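Local coordinates for uncharacterized protein AF0587 (Archaeoglobus fulgidus DSM 4304, PDB 2Q07) that is of unknown function but, as the C-terminal part of an archaeosine synthase type 1 family protein with a PUA domain, probably binds RNA in archaeosine-tRNA biosynthesis, at residues V56-V60 against I160-V166; R114-V120 against A137-A143. All coordinates share one frame; numbering follows the deposited sequence.

Contact 1 (V56-V60 against I160-V166); sequences VKVNV and IESKGKV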
loop_
_atom_site.group_PDB
_atom_site.type_symbol
_atom_site.label_atom_id
_atom_site.label_comp_id
_atom_site.label_asym_id
_atom_site.label_seq_id
_atom_site.Cartn_x
_atom_site.Cartn_y
_atom_site.Cartn_z
ATOM N N VAL A 56 -18.478 -3.425 14.815
ATOM C CA VAL A 56 -19.109 -2.573 13.816
ATOM C C VAL A 56 -18.627 -2.897 12.399
ATOM O O VAL A 56 -17.422 -2.978 12.141
ATOM C CB VAL A 56 -18.846 -1.076 14.132
ATOM C CG1 VAL A 56 -17.361 -0.796 14.135
ATOM C CG2 VAL A 56 -19.553 -0.199 13.134
ATOM N N LYS A 57 -19.571 -3.091 11.482
ATOM C CA LYS A 57 -19.208 -3.396 10.102
ATOM C C LYS A 57 -18.654 -2.130 9.465
ATOM O O LYS A 57 -19.348 -1.116 9.345
ATOM C CB LYS A 57 -20.419 -3.896 9.316
ATOM C CG LYS A 57 -20.052 -4.538 7.995
ATOM C CD LYS A 57 -21.236 -5.242 7.348
ATOM C CE LYS A 57 -20.791 -5.991 6.093
ATOM N NZ LYS A 57 -21.870 -6.866 5.548
ATOM N N VAL A 58 -17.393 -2.194 9.062
ATOM C CA VAL A 58 -16.719 -1.051 8.466
ATOM C C VAL A 58 -16.772 -1.088 6.938
ATOM O O VAL A 58 -16.091 -1.891 6.309
ATOM C CB VAL A 58 -15.250 -1.005 8.947
ATOM C CG1 VAL A 58 -14.520 0.153 8.307
ATOM C CG2 VAL A 58 -15.213 -0.899 10.474
ATOM N N ASN A 59 -17.586 -0.211 6.354
ATOM C CA ASN A 59 -17.725 -0.132 4.901
ATOM C C ASN A 59 -17.323 1.219 4.332
ATOM O O ASN A 59 -17.840 1.649 3.300
ATOM C CB ASN A 59 -19.155 -0.448 4.458
ATOM C CG ASN A 59 -19.468 -1.924 4.518
ATOM O OD1 ASN A 59 -18.604 -2.759 4.271
ATOM N ND2 ASN A 59 -20.713 -2.253 4.829
ATOM N N VAL A 60 -16.415 1.891 5.022
ATOM C CA VAL A 60 -15.908 3.167 4.554
ATOM C C VAL A 60 -14.393 3.045 4.554
ATOM O O VAL A 60 -13.849 2.109 5.136
ATOM C CB VAL A 60 -16.341 4.319 5.467
ATOM C CG1 VAL A 60 -17.874 4.415 5.488
ATOM C CG2 VAL A 60 -15.782 4.110 6.869
ATOM N N ILE A 160 -21.194 5.838 10.619
ATOM C CA ILE A 160 -20.765 5.068 9.449
ATOM C C ILE A 160 -21.621 3.860 9.071
ATOM O O ILE A 160 -21.240 3.085 8.189
ATOM C CB ILE A 160 -19.298 4.566 9.613
ATOM C CG1 ILE A 160 -19.220 3.518 10.728
ATOM C CG2 ILE A 160 -18.370 5.735 9.927
ATOM C CD1 ILE A 160 -17.867 2.820 10.831
ATOM N N GLU A 161 -22.765 3.695 9.730
ATOM C CA GLU A 161 -23.660 2.572 9.447
ATOM C C GLU A 161 -23.892 2.480 7.935
ATOM O O GLU A 161 -24.256 3.467 7.307
ATOM C CB GLU A 161 -25.000 2.781 10.162
ATOM C CG GLU A 161 -25.713 1.494 10.555
ATOM C CD GLU A 161 -25.056 0.805 11.740
ATOM O OE1 GLU A 161 -23.821 0.597 11.693
ATOM O OE2 GLU A 161 -25.772 0.470 12.716
ATOM N N SER A 162 -23.679 1.301 7.353
ATOM C CA SER A 162 -23.864 1.130 5.910
ATOM C C SER A 162 -24.611 -0.148 5.539
ATOM O O SER A 162 -24.543 -1.153 6.246
ATOM C CB SER A 162 -22.513 1.151 5.197
ATOM O OG SER A 162 -21.710 0.072 5.633
ATOM N N LYS A 163 -25.293 -0.100 4.399
ATOM C CA LYS A 163 -26.110 -1.205 3.900
ATOM C C LYS A 163 -25.459 -2.572 3.628
ATOM O O LYS A 163 -25.794 -3.553 4.293
ATOM C CB LYS A 163 -26.871 -0.750 2.643
ATOM C CG LYS A 163 -27.805 0.451 2.859
ATOM C CD LYS A 163 -27.024 1.736 3.154
ATOM C CE LYS A 163 -27.942 2.924 3.432
ATOM N NZ LYS A 163 -28.740 2.767 4.683
ATOM N N GLY A 164 -24.545 -2.649 2.663
ATOM C CA GLY A 164 -23.940 -3.936 2.341
ATOM C C GLY A 164 -22.542 -4.230 2.857
ATOM O O GLY A 164 -22.275 -4.109 4.050
ATOM N N LYS A 165 -21.652 -4.637 1.955
ATOM C CA LYS A 165 -20.277 -4.946 2.328
ATOM C C LYS A 165 -19.265 -4.542 1.255
ATOM O O LYS A 165 -19.629 -4.221 0.119
ATOM C CB LYS A 165 -20.132 -6.438 2.632
ATOM C CG LYS A 165 -20.613 -7.334 1.518
ATOM C CD LYS A 165 -20.252 -8.781 1.777
ATOM C CE LYS A 165 -20.927 -9.686 0.763
ATOM N NZ LYS A 165 -22.414 -9.617 0.900
ATOM N N VAL A 166 -17.989 -4.569 1.628
ATOM C CA VAL A 166 -16.903 -4.202 0.724
ATOM C C VAL A 166 -15.791 -5.247 0.809
ATOM O O VAL A 166 -15.570 -5.840 1.860
ATOM C CB VAL A 166 -16.298 -2.827 1.114
ATOM C CG1 VAL A 166 -15.154 -2.473 0.177
ATOM C CG2 VAL A 166 -17.367 -1.753 1.075
HETATM O O HOH W 1 -19.597 1.021 7.491
HETATM O O HOH W 2 -17.754 -5.245 4.580
#
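Asn59 lays its side-chain amide against Ser162 and the backbone of Gly164 to Val166, nitrogen and oxygen turned to different partners. Asn59 ND2 donates to Gly164 O in a bent bond (N-H...O 131°), from above the carbonyl plane; the modelled 2.5 Å is too short for such a bond and doubtful. Asn59 ND2 also bonds Ser162 OG, although the position of that hydroxyl is less certain. On the other branch, Asn59 OD1 accepts from a water that in turn accepts from Val166 N, while Val166 CG2 comes to 3.6 Å from OD1. Chi1 of -76°, with CG anti to the carbonyl carbon, puts ND2 at Gly164 O and OD1 on the Val166 side. Of the two segments, 56-60 links helix 47-55 to strand 61-65 inside the UDG-like alpha/beta domain, and 160-166 leads from helix 150-160 to helix 168-181 of the pre-PUA part. A second water lies between them, donating to Lys57 O and Ile160 O and accepting from Asn59 N. Lys57 extends fully along the outer side; its CE lies 3.1 Å from Gly164 O, to which NZ adds a weak hydrogen bond. Deeper in, Ile160 is flanked by two valines: its CD1 meets Val56 CG2 at 4.2 Å, the side chains crossing nearly at right angles, and its CG2 faces Val60 CG2 at 4.3 Å. Val56 also packs on Leu156, and Val60 on Leu33.

Contact 2 (R114-V120 against A137-A143); sequences RKVVAHV and AEVVYTA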
loop_
_atom_site.group_PDB
_atom_site.type_symbol
_atom_site.label_atom_id
_atom_site.label_comp_id
_atom_site.label_asym_id
_atom_site.label_seq_id
_atom_site.Cartn_x
_atom_site.Cartn_y
_atom_site.Cartn_z
ATOM N N ARG A 114 -16.453 13.438 1.752
ATOM C CA ARG A 114 -17.411 14.462 2.155
ATOM C C ARG A 114 -17.490 14.489 3.672
ATOM O O ARG A 114 -17.946 15.463 4.257
ATOM C CB ARG A 114 -18.801 14.179 1.583
ATOM C CG ARG A 114 -19.433 12.872 2.059
ATOM C CD ARG A 114 -20.944 12.873 1.795
ATOM N NE ARG A 114 -21.701 12.972 3.037
ATOM C CZ ARG A 114 -21.988 11.939 3.822
ATOM N NH1 ARG A 114 -21.592 10.720 3.488
ATOM N NH2 ARG A 114 -22.650 12.128 4.952
ATOM N N LYS A 115 -17.036 13.410 4.303
ATOM C CA LYS A 115 -17.062 13.319 5.754
ATOM C C LYS A 115 -15.873 12.539 6.318
ATOM O O LYS A 115 -15.459 11.518 5.768
ATOM C CB LYS A 115 -18.371 12.668 6.213
ATOM C CG LYS A 115 -18.630 12.823 7.703
ATOM C CD LYS A 115 -18.564 11.494 8.417
ATOM C CE LYS A 115 -19.824 10.680 8.172
ATOM N NZ LYS A 115 -20.969 11.232 8.943
ATOM N N VAL A 116 -15.328 13.047 7.417
ATOM C CA VAL A 116 -14.199 12.435 8.098
ATOM C C VAL A 116 -14.645 12.067 9.517
ATOM O O VAL A 116 -15.019 12.943 10.293
ATOM C CB VAL A 116 -12.998 13.431 8.204
ATOM C CG1 VAL A 116 -11.861 12.820 9.033
ATOM C CG2 VAL A 116 -12.507 13.814 6.831
ATOM N N VAL A 117 -14.641 10.773 9.840
ATOM C CA VAL A 117 -15.000 10.325 11.175
ATOM C C VAL A 117 -13.713 10.033 11.939
ATOM O O VAL A 117 -13.040 9.027 11.685
ATOM C CB VAL A 117 -15.840 9.028 11.158
ATOM C CG1 VAL A 117 -16.229 8.676 12.568
ATOM C CG2 VAL A 117 -17.060 9.199 10.288
ATOM N N ALA A 118 -13.376 10.910 12.875
ATOM C CA ALA A 118 -12.162 10.754 13.666
ATOM C C ALA A 118 -12.375 9.877 14.898
ATOM O O ALA A 118 -12.798 10.362 15.942
ATOM C CB ALA A 118 -11.646 12.122 14.088
ATOM N N HIS A 119 -12.075 8.588 14.784
ATOM C CA HIS A 119 -12.244 7.696 15.919
ATOM C C HIS A 119 -10.915 7.545 16.635
ATOM O O HIS A 119 -10.296 6.480 16.621
ATOM C CB HIS A 119 -12.746 6.326 15.480
ATOM C CG HIS A 119 -13.425 5.569 16.576
ATOM N ND1 HIS A 119 -14.659 5.931 17.075
ATOM C CD2 HIS A 119 -13.025 4.503 17.304
ATOM C CE1 HIS A 119 -14.989 5.120 18.063
ATOM N NE2 HIS A 119 -14.013 4.246 18.224
ATOM N N VAL A 120 -10.490 8.626 17.268
ATOM C CA VAL A 120 -9.218 8.660 17.971
ATOM C C VAL A 120 -9.331 9.598 19.161
ATOM O O VAL A 120 -10.268 10.396 19.243
ATOM C CB VAL A 120 -8.109 9.186 17.042
ATOM C CG1 VAL A 120 -7.829 8.192 15.937
ATOM C CG2 VAL A 120 -8.545 10.511 16.437
ATOM N N ALA A 137 -14.563 18.907 4.003
ATOM C CA ALA A 137 -15.300 17.803 4.598
ATOM C C ALA A 137 -15.819 18.090 6.001
ATOM O O ALA A 137 -15.262 18.904 6.737
ATOM C CB ALA A 137 -14.429 16.539 4.623
ATOM N N GLU A 138 -16.910 17.424 6.357
ATOM C CA GLU A 138 -17.459 17.561 7.703
ATOM C C GLU A 138 -16.568 16.653 8.542
ATOM O O GLU A 138 -16.206 15.561 8.103
ATOM C CB GLU A 138 -18.889 17.025 7.777
ATOM C CG GLU A 138 -19.635 17.090 6.456
ATOM C CD GLU A 138 -21.079 16.631 6.578
ATOM O OE1 GLU A 138 -21.315 15.497 7.067
ATOM O OE2 GLU A 138 -21.973 17.413 6.186
ATOM N N VAL A 139 -16.210 17.096 9.735
ATOM C CA VAL A 139 -15.380 16.283 10.604
ATOM C C VAL A 139 -16.127 16.052 11.905
ATOM O O VAL A 139 -16.504 17.001 12.593
ATOM C CB VAL A 139 -14.027 16.970 10.898
ATOM C CG1 VAL A 139 -13.104 16.009 11.652
ATOM C CG2 VAL A 139 -13.374 17.408 9.602
ATOM N N VAL A 140 -16.352 14.782 12.222
ATOM C CA VAL A 140 -17.054 14.391 13.436
ATOM C C VAL A 140 -16.143 13.546 14.321
ATOM O O VAL A 140 -15.367 12.733 13.822
ATOM C CB VAL A 140 -18.317 13.569 13.094
ATOM C CG1 VAL A 140 -19.294 14.428 12.283
ATOM C CG2 VAL A 140 -17.924 12.330 12.294
ATOM N N TYR A 141 -16.236 13.738 15.634
ATOM C CA TYR A 141 -15.422 12.976 16.576
ATOM C C TYR A 141 -16.319 11.981 17.309
ATOM O O TYR A 141 -17.337 12.357 17.881
ATOM C CB TYR A 141 -14.729 13.924 17.552
ATOM C CG TYR A 141 -13.841 14.928 16.856
ATOM C CD1 TYR A 141 -14.385 16.062 16.254
ATOM C CD2 TYR A 141 -12.468 14.704 16.724
ATOM C CE1 TYR A 141 -13.597 16.944 15.535
ATOM C CE2 TYR A 141 -11.666 15.584 16.003
ATOM C CZ TYR A 141 -12.235 16.699 15.409
ATOM O OH TYR A 141 -11.457 17.561 14.674
ATOM N N THR A 142 -15.937 10.710 17.289
ATOM C CA THR A 142 -16.753 9.666 17.900
ATOM C C THR A 142 -16.165 8.983 19.130
ATOM O O THR A 142 -16.803 8.112 19.722
ATOM C CB THR A 142 -17.081 8.576 16.858
ATOM O OG1 THR A 142 -15.872 8.160 16.209
ATOM C CG2 THR A 142 -18.052 9.111 15.805
ATOM N N ALA A 143 -14.961 9.377 19.521
ATOM C CA ALA A 143 -14.318 8.755 20.667
ATOM C C ALA A 143 -13.815 9.738 21.726
ATOM O O ALA A 143 -13.129 10.715 21.424
ATOM C CB ALA A 143 -13.168 7.884 20.188
HETATM O O HOH W 3 -13.070 10.984 18.496
#
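A beta-alpha-beta unit brings strands 115-118 and 138-141 side by side as parallel neighbours, their axes 4.7 Å apart, with helix 123-132 as the crossover. The backbone ladder runs from Glu138 N to Arg114 O, Val116 N to Glu138 O, Val140 N to Val116 O and Ala118 N to Val140 O, then fades in a weak bond from Thr142 N to Ala118 O. On one face Val117 CG2 meets Val140 CG2 at 3.8 Å, and Lys115 CD lies against the same methyl, which chi1 of -63° at Val140 sets between its backbone N and carbonyl carbon. On the other face Ala118 CB touches the Tyr141 ring at CD2, 3.8 Å away. Beyond the strands, His119 ND1 and Thr142 OG1 share a nearly straight hydrogen bond of 2.7 Å at the ring edge. Ala143 CB lies over one face of that imidazole, 4.0 Å from its centroid in a CH-pi contact, and His119 NE2 bonds Val147 O, so both ring nitrogens are engaged. A leucine in place of His119 would probably leave the Thr142 hydroxyl and the Val147 carbonyl without their shared partner. A water donates to Ala118 O and accepts from Ala143 N, bridging the two chains just past the strands. At the other end, Arg114 NH2 is 4.2 Å from Glu138 OE1, too far for a salt bridge, and its NH1 pairs with Asp30. Strand 138-141 forms the edge of the five-stranded sheet, while 115-118 also bonds to strand 31-36; helix 150-160 covers Val117 through Leu156 and Ile160, and helix 123-132 covers the Ala118 and Tyr141 face through Val128.

How the contacts relate
From the N terminus, the chain passes through strand 31-36 and helix 47-55 to reach the first half of contact 1, at 56-60. It continues through strand 61-65 and helix 94-111 into strand 115-118, and contact 2 closes a short loop around helix 123-132 when strand 138-141 returns alongside. Helix 150-160 then carries the chain to 160-166, which closes the long loop of contact 1; the loop of contact 2 thus lies wholly within it, without crossing. Their centres are about 15 Å apart, yet they touch where Ile160 CG2 packs 3.7 Å from Val117 CG2. Contact 2 builds the sheet edge; contact 1 ties the link into strand 61-65 to that between helices 150-160 and 168-181.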